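PDB 3KZH: probable sugar kinase from Clostridium perfringens, which probably phosphorylates a sugar or related small molecule, as a pfkB-family carbohydrate kinase of the ribokinase clan, and binds beta-D-glucopyranose in the crystal. Local coordinates for residues A[207-221]-A[224-236]. Sequence-based numbering, arbitrary orientation.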
loop_
_atom_site.group_PDB
_atom_site.type_symbol
_atom_site.label_atom_id
_atom_site.label_comp_id
_atom_site.label_asym_id
_atom_site.label_seq_id
_atom_site.Cartn_x
_atom_site.Cartn_y
_atom_site.Cartn_z
ATOM N N LEU A 207 -11.881 -11.226 -42.269
ATOM C CA LEU A 207 -10.699 -11.310 -41.404
ATOM C C LEU A 207 -9.451 -11.254 -42.267
ATOM O O LEU A 207 -8.512 -10.551 -41.924
ATOM C CB LEU A 207 -10.701 -12.605 -40.582
ATOM C CG LEU A 207 -11.454 -12.623 -39.253
ATOM C CD1 LEU A 207 -11.668 -14.034 -38.765
ATOM C CD2 LEU A 207 -10.694 -11.784 -38.226
ATOM N N ILE A 208 -9.479 -11.956 -43.407
ATOM C CA ILE A 208 -8.370 -11.962 -44.366
ATOM C C ILE A 208 -8.240 -10.579 -45.024
ATOM O O ILE A 208 -7.131 -10.078 -45.174
ATOM C CB ILE A 208 -8.523 -13.095 -45.446
ATOM C CG1 ILE A 208 -8.462 -14.473 -44.774
ATOM C CG2 ILE A 208 -7.399 -13.021 -46.499
ATOM C CD1 ILE A 208 -8.873 -15.648 -45.671
ATOM N N LYS A 209 -9.378 -9.936 -45.305
ATOM C CA LYS A 209 -9.426 -8.605 -45.936
ATOM C C LYS A 209 -8.907 -7.507 -44.996
ATOM O O LYS A 209 -8.139 -6.637 -45.415
ATOM C CB LYS A 209 -10.861 -8.295 -46.390
ATOM C CG LYS A 209 -11.040 -7.039 -47.236
ATOM C CD LYS A 209 -12.518 -6.668 -47.376
ATOM C CE LYS A 209 -12.677 -5.282 -48.015
ATOM N NZ LYS A 209 -14.070 -4.755 -47.922
ATOM N N ALA A 210 -9.304 -7.589 -43.725
ATOM C CA ALA A 210 -8.902 -6.640 -42.676
ATOM C C ALA A 210 -7.408 -6.707 -42.421
ATOM O O ALA A 210 -6.706 -5.690 -42.478
ATOM C CB ALA A 210 -9.652 -6.931 -41.404
ATOM N N SER A 211 -6.926 -7.932 -42.218
ATOM C CA SER A 211 -5.519 -8.172 -41.974
ATOM C C SER A 211 -4.643 -7.830 -43.182
ATOM O O SER A 211 -3.568 -7.258 -42.994
ATOM C CB SER A 211 -5.287 -9.589 -41.461
ATOM O OG SER A 211 -5.714 -10.577 -42.368
ATOM N N ASN A 212 -5.139 -8.091 -44.403
ATOM C CA ASN A 212 -4.417 -7.760 -45.646
ATOM C C ASN A 212 -4.294 -6.250 -45.840
ATOM O O ASN A 212 -3.289 -5.764 -46.354
ATOM C CB ASN A 212 -5.095 -8.373 -46.878
ATOM C CG ASN A 212 -4.650 -9.806 -47.154
ATOM O OD1 ASN A 212 -3.555 -10.235 -46.759
ATOM N ND2 ASN A 212 -5.499 -10.550 -47.860
ATOM N N TYR A 213 -5.316 -5.523 -45.391
ATOM C CA TYR A 213 -5.364 -4.065 -45.447
ATOM C C TYR A 213 -4.329 -3.480 -44.468
ATOM O O TYR A 213 -3.630 -2.519 -44.807
ATOM C CB TYR A 213 -6.796 -3.587 -45.128
ATOM C CG TYR A 213 -6.936 -2.116 -44.791
ATOM C CD1 TYR A 213 -6.784 -1.122 -45.783
ATOM C CD2 TYR A 213 -7.170 -1.705 -43.460
ATOM C CE1 TYR A 213 -6.857 0.259 -45.450
ATOM C CE2 TYR A 213 -7.242 -0.333 -43.117
ATOM C CZ TYR A 213 -7.085 0.638 -44.114
ATOM O OH TYR A 213 -7.141 1.967 -43.777
ATOM N N PHE A 214 -4.235 -4.071 -43.272
ATOM C CA PHE A 214 -3.279 -3.633 -42.252
ATOM C C PHE A 214 -1.847 -3.846 -42.726
ATOM O O PHE A 214 -0.997 -2.981 -42.522
ATOM C CB PHE A 214 -3.504 -4.358 -40.921
ATOM C CG PHE A 214 -4.809 -4.024 -40.236
ATOM C CD1 PHE A 214 -5.268 -2.696 -40.144
ATOM C CD2 PHE A 214 -5.578 -5.053 -39.651
ATOM C CE1 PHE A 214 -6.484 -2.391 -39.476
ATOM C CE2 PHE A 214 -6.798 -4.770 -38.981
ATOM C CZ PHE A 214 -7.251 -3.430 -38.893
ATOM N N LEU A 215 -1.614 -4.958 -43.431
ATOM C CA LEU A 215 -0.298 -5.285 -43.993
ATOM C C LEU A 215 0.061 -4.314 -45.121
ATOM O O LEU A 215 1.244 -4.069 -45.382
ATOM C CB LEU A 215 -0.270 -6.719 -44.536
ATOM C CG LEU A 215 -0.533 -7.909 -43.609
ATOM C CD1 LEU A 215 -0.772 -9.138 -44.453
ATOM C CD2 LEU A 215 0.588 -8.124 -42.615
ATOM N N GLY A 216 -0.981 -3.757 -45.754
ATOM C CA GLY A 216 -0.836 -2.799 -46.843
ATOM C C GLY A 216 -0.382 -1.444 -46.339
ATOM O O GLY A 216 0.414 -0.764 -46.997
ATOM N N LEU A 217 -0.861 -1.084 -45.145
ATOM C CA LEU A 217 -0.521 0.163 -44.468
ATOM C C LEU A 217 0.946 0.191 -44.003
ATOM O O LEU A 217 1.500 1.257 -43.720
ATOM C CB LEU A 217 -1.433 0.364 -43.256
ATOM C CG LEU A 217 -2.942 0.571 -43.431
ATOM C CD1 LEU A 217 -3.582 0.663 -42.057
ATOM C CD2 LEU A 217 -3.259 1.835 -44.249
ATOM N N GLY A 218 1.568 -0.988 -43.949
ATOM C CA GLY A 218 2.952 -1.102 -43.523
ATOM C C GLY A 218 3.148 -1.962 -42.284
ATOM O O GLY A 218 4.286 -2.221 -41.886
ATOM N N ILE A 219 2.044 -2.401 -41.675
ATOM C CA ILE A 219 2.091 -3.253 -40.485
ATOM C C ILE A 219 2.669 -4.614 -40.888
ATOM O O ILE A 219 2.350 -5.142 -41.953
ATOM C CB ILE A 219 0.689 -3.376 -39.806
ATOM C CG1 ILE A 219 0.164 -1.977 -39.442
ATOM C CG2 ILE A 219 0.760 -4.266 -38.547
ATOM C CD1 ILE A 219 -1.317 -1.897 -39.097
ATOM N N LYS A 220 3.581 -5.126 -40.066
ATOM C CA LYS A 220 4.248 -6.393 -40.347
ATOM C C LYS A 220 3.524 -7.640 -39.882
ATOM O O LYS A 220 3.558 -8.653 -40.568
ATOM C CB LYS A 220 5.669 -6.394 -39.769
ATOM C CG LYS A 220 6.556 -5.230 -40.195
ATOM C CD LYS A 220 6.903 -5.248 -41.680
ATOM C CE LYS A 220 7.942 -4.181 -42.013
ATOM N NZ LYS A 220 7.459 -2.794 -41.742
ATOM N N LYS A 221 2.938 -7.592 -38.684
ATOM C CA LYS A 221 2.243 -8.751 -38.111
ATOM C C LYS A 221 0.885 -8.404 -37.500
ATOM O O LYS A 221 0.790 -7.495 -36.673
ATOM C CB LYS A 221 3.129 -9.443 -37.053
ATOM C CG LYS A 221 4.532 -9.830 -37.513
ATOM C CD LYS A 221 4.903 -11.240 -37.153
ATOM C CE LYS A 221 6.220 -11.641 -37.822
ATOM N NZ LYS A 221 7.383 -10.878 -37.303
ATOM N N ILE A 224 -5.684 -10.907 -34.495
ATOM C CA ILE A 224 -7.046 -10.485 -34.148
ATOM C C ILE A 224 -7.697 -11.502 -33.201
ATOM O O ILE A 224 -7.937 -12.652 -33.582
ATOM C CB ILE A 224 -7.953 -10.225 -35.435
ATOM C CG1 ILE A 224 -7.322 -9.157 -36.337
ATOM C CG2 ILE A 224 -9.331 -9.677 -35.029
ATOM C CD1 ILE A 224 -7.847 -9.113 -37.763
ATOM N N SER A 225 -7.955 -11.074 -31.962
ATOM C CA SER A 225 -8.594 -11.919 -30.940
ATOM C C SER A 225 -10.064 -12.055 -31.301
ATOM O O SER A 225 -10.702 -11.064 -31.640
ATOM C CB SER A 225 -8.488 -11.293 -29.545
ATOM O OG SER A 225 -7.154 -11.088 -29.167
ATOM N N LEU A 226 -10.579 -13.286 -31.277
ATOM C CA LEU A 226 -11.979 -13.560 -31.620
ATOM C C LEU A 226 -12.708 -14.242 -30.467
ATOM O O LEU A 226 -13.568 -15.106 -30.684
ATOM C CB LEU A 226 -12.043 -14.443 -32.872
ATOM C CG LEU A 226 -11.265 -14.037 -34.124
ATOM C CD1 LEU A 226 -11.291 -15.180 -35.107
ATOM C CD2 LEU A 226 -11.834 -12.749 -34.715
ATOM N N ASP A 227 -12.351 -13.842 -29.244
ATOM C CA ASP A 227 -12.905 -14.372 -27.987
ATOM C C ASP A 227 -12.848 -15.907 -27.877
ATOM O O ASP A 227 -11.761 -16.473 -27.728
ATOM C CB ASP A 227 -14.325 -13.826 -27.722
ATOM C CG ASP A 227 -14.336 -12.369 -27.238
ATOM O OD1 ASP A 227 -13.275 -11.699 -27.206
ATOM O OD2 ASP A 227 -15.433 -11.890 -26.873
ATOM N N ALA A 228 -14.002 -16.568 -28.011
ATOM C CA ALA A 228 -14.104 -18.029 -27.940
ATOM C C ALA A 228 -13.587 -18.742 -29.189
ATOM O O ALA A 228 -13.157 -19.890 -29.101
ATOM C CB ALA A 228 -15.540 -18.438 -27.663
ATOM N N ASP A 229 -13.622 -18.055 -30.334
ATOM C CA ASP A 229 -13.168 -18.614 -31.613
ATOM C C ASP A 229 -11.647 -18.591 -31.810
ATOM O O ASP A 229 -11.141 -18.986 -32.861
ATOM C CB ASP A 229 -13.867 -17.926 -32.793
ATOM C CG ASP A 229 -15.378 -18.046 -32.740
ATOM O OD1 ASP A 229 -15.901 -19.143 -32.446
ATOM O OD2 ASP A 229 -16.046 -17.026 -33.004
ATOM N N GLY A 230 -10.933 -18.100 -30.801
ATOM C CA GLY A 230 -9.488 -18.072 -30.856
ATOM C C GLY A 230 -8.814 -16.837 -31.401
ATOM O O GLY A 230 -9.255 -15.713 -31.190
ATOM N N ILE A 231 -7.688 -17.066 -32.064
ATOM C CA ILE A 231 -6.883 -15.994 -32.617
ATOM C C ILE A 231 -6.691 -16.179 -34.100
ATOM O O ILE A 231 -6.338 -17.263 -34.559
ATOM C CB ILE A 231 -5.463 -15.965 -31.954
ATOM C CG1 ILE A 231 -5.565 -15.835 -30.427
ATOM C CG2 ILE A 231 -4.554 -14.898 -32.584
ATOM C CD1 ILE A 231 -6.109 -14.548 -29.887
ATOM N N PHE A 232 -6.886 -15.086 -34.828
ATOM C CA PHE A 232 -6.666 -15.041 -36.260
ATOM C C PHE A 232 -5.321 -14.322 -36.426
ATOM O O PHE A 232 -5.108 -13.270 -35.831
ATOM C CB PHE A 232 -7.790 -14.255 -36.955
ATOM C CG PHE A 232 -7.586 -14.099 -38.433
ATOM C CD1 PHE A 232 -7.961 -15.129 -39.317
ATOM C CD2 PHE A 232 -6.937 -12.950 -38.951
ATOM C CE1 PHE A 232 -7.688 -15.027 -40.696
ATOM C CE2 PHE A 232 -6.654 -12.834 -40.322
ATOM C CZ PHE A 232 -7.027 -13.872 -41.201
ATOM N N TYR A 233 -4.452 -14.851 -37.282
ATOM C CA TYR A 233 -3.146 -14.237 -37.526
ATOM C C TYR A 233 -2.832 -14.055 -39.006
ATOM O O TYR A 233 -3.327 -14.817 -39.846
ATOM C CB TYR A 233 -2.022 -15.053 -36.865
ATOM C CG TYR A 233 -1.841 -16.481 -37.373
ATOM C CD1 TYR A 233 -0.991 -16.770 -38.469
ATOM C CD2 TYR A 233 -2.489 -17.551 -36.749
ATOM C CE1 TYR A 233 -0.802 -18.092 -38.932
ATOM C CE2 TYR A 233 -2.299 -18.886 -37.201
ATOM C CZ TYR A 233 -1.462 -19.140 -38.298
ATOM O OH TYR A 233 -1.349 -20.417 -38.812
ATOM N N ASN A 234 -1.908 -13.132 -39.294
ATOM C CA ASN A 234 -1.447 -12.862 -40.662
ATOM C C ASN A 234 -0.144 -12.067 -40.626
ATOM O O ASN A 234 -0.087 -11.005 -40.015
ATOM C CB ASN A 234 -2.511 -12.092 -41.464
ATOM C CG ASN A 234 -2.305 -12.162 -42.994
ATOM O OD1 ASN A 234 -1.344 -12.738 -43.499
ATOM N ND2 ASN A 234 -3.217 -11.544 -43.724
ATOM N N ASP A 235 0.898 -12.593 -41.269
ATOM C CA ASP A 235 2.187 -11.901 -41.345
ATOM C C ASP A 235 2.638 -11.623 -42.789
ATOM O O ASP A 235 3.769 -11.179 -43.029
ATOM C CB ASP A 235 3.282 -12.642 -40.546
ATOM C CG ASP A 235 3.578 -14.048 -41.067
ATOM O OD1 ASP A 235 3.586 -14.264 -42.288
ATOM O OD2 ASP A 235 3.836 -14.950 -40.245
ATOM N N GLY A 236 1.756 -11.924 -43.739
ATOM C CA GLY A 236 2.060 -11.728 -45.146
ATOM C C GLY A 236 2.450 -13.018 -45.832
ATOM O O GLY A 236 2.196 -13.185 -47.021
#
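In the ribokinase-like fold of this kinase, helix 204-217 packs on the hairpin of strands 221-225 and 231-234 at one side of the large sheet, and Leu207 and Phe232 form the heart of its apolar part. Leu207 CB stands over the ring of Phe232, 3.7 Å from its centroid and only 6° off the ring normal, a CH-pi contact. With its CG anti to the backbone N (chi1 177°), Phe232 lays that flat face beneath Leu207. Ile208 crosses the Phe232 side chain at about a right angle, its CG1 3.9 Å from Phe232 CZ. The branched end of Leu207 runs on past the ring to meet Leu226 tip to tip, CD2 to CD2 3.8 Å, and also touches Ile224 CD1; branched aliphatic groups suit this largely apolar end.

Further along the helix polar groups join the contact. Asn234 ND2 donates to Ser211 OG at 3.0 Å with an N-H...O angle of 167°, the acceptor nearly in the amide plane, and more weakly to Asn212 OD1 at 3.3 Å. The small Ser211 fits where the backbones are close, its OG also lying 3.2 Å from Phe232 CE2, at the ring edge and near its plane. Asn234 OD1 accepts from Gly236 N, closing an Asx turn, while Leu215 CD1 lies 3.5 Å from Asn234 ND2. Beyond it, Asp235 OD1 accepts hydrogen bonds from the backbone N of Val237 and of Ser238.

One buried carboxamide thus spends its N-H groups on the helix and its oxygen on the turn, fixing the amide's rotation and tying the strand's end to the helix beside the hydrophobic layer.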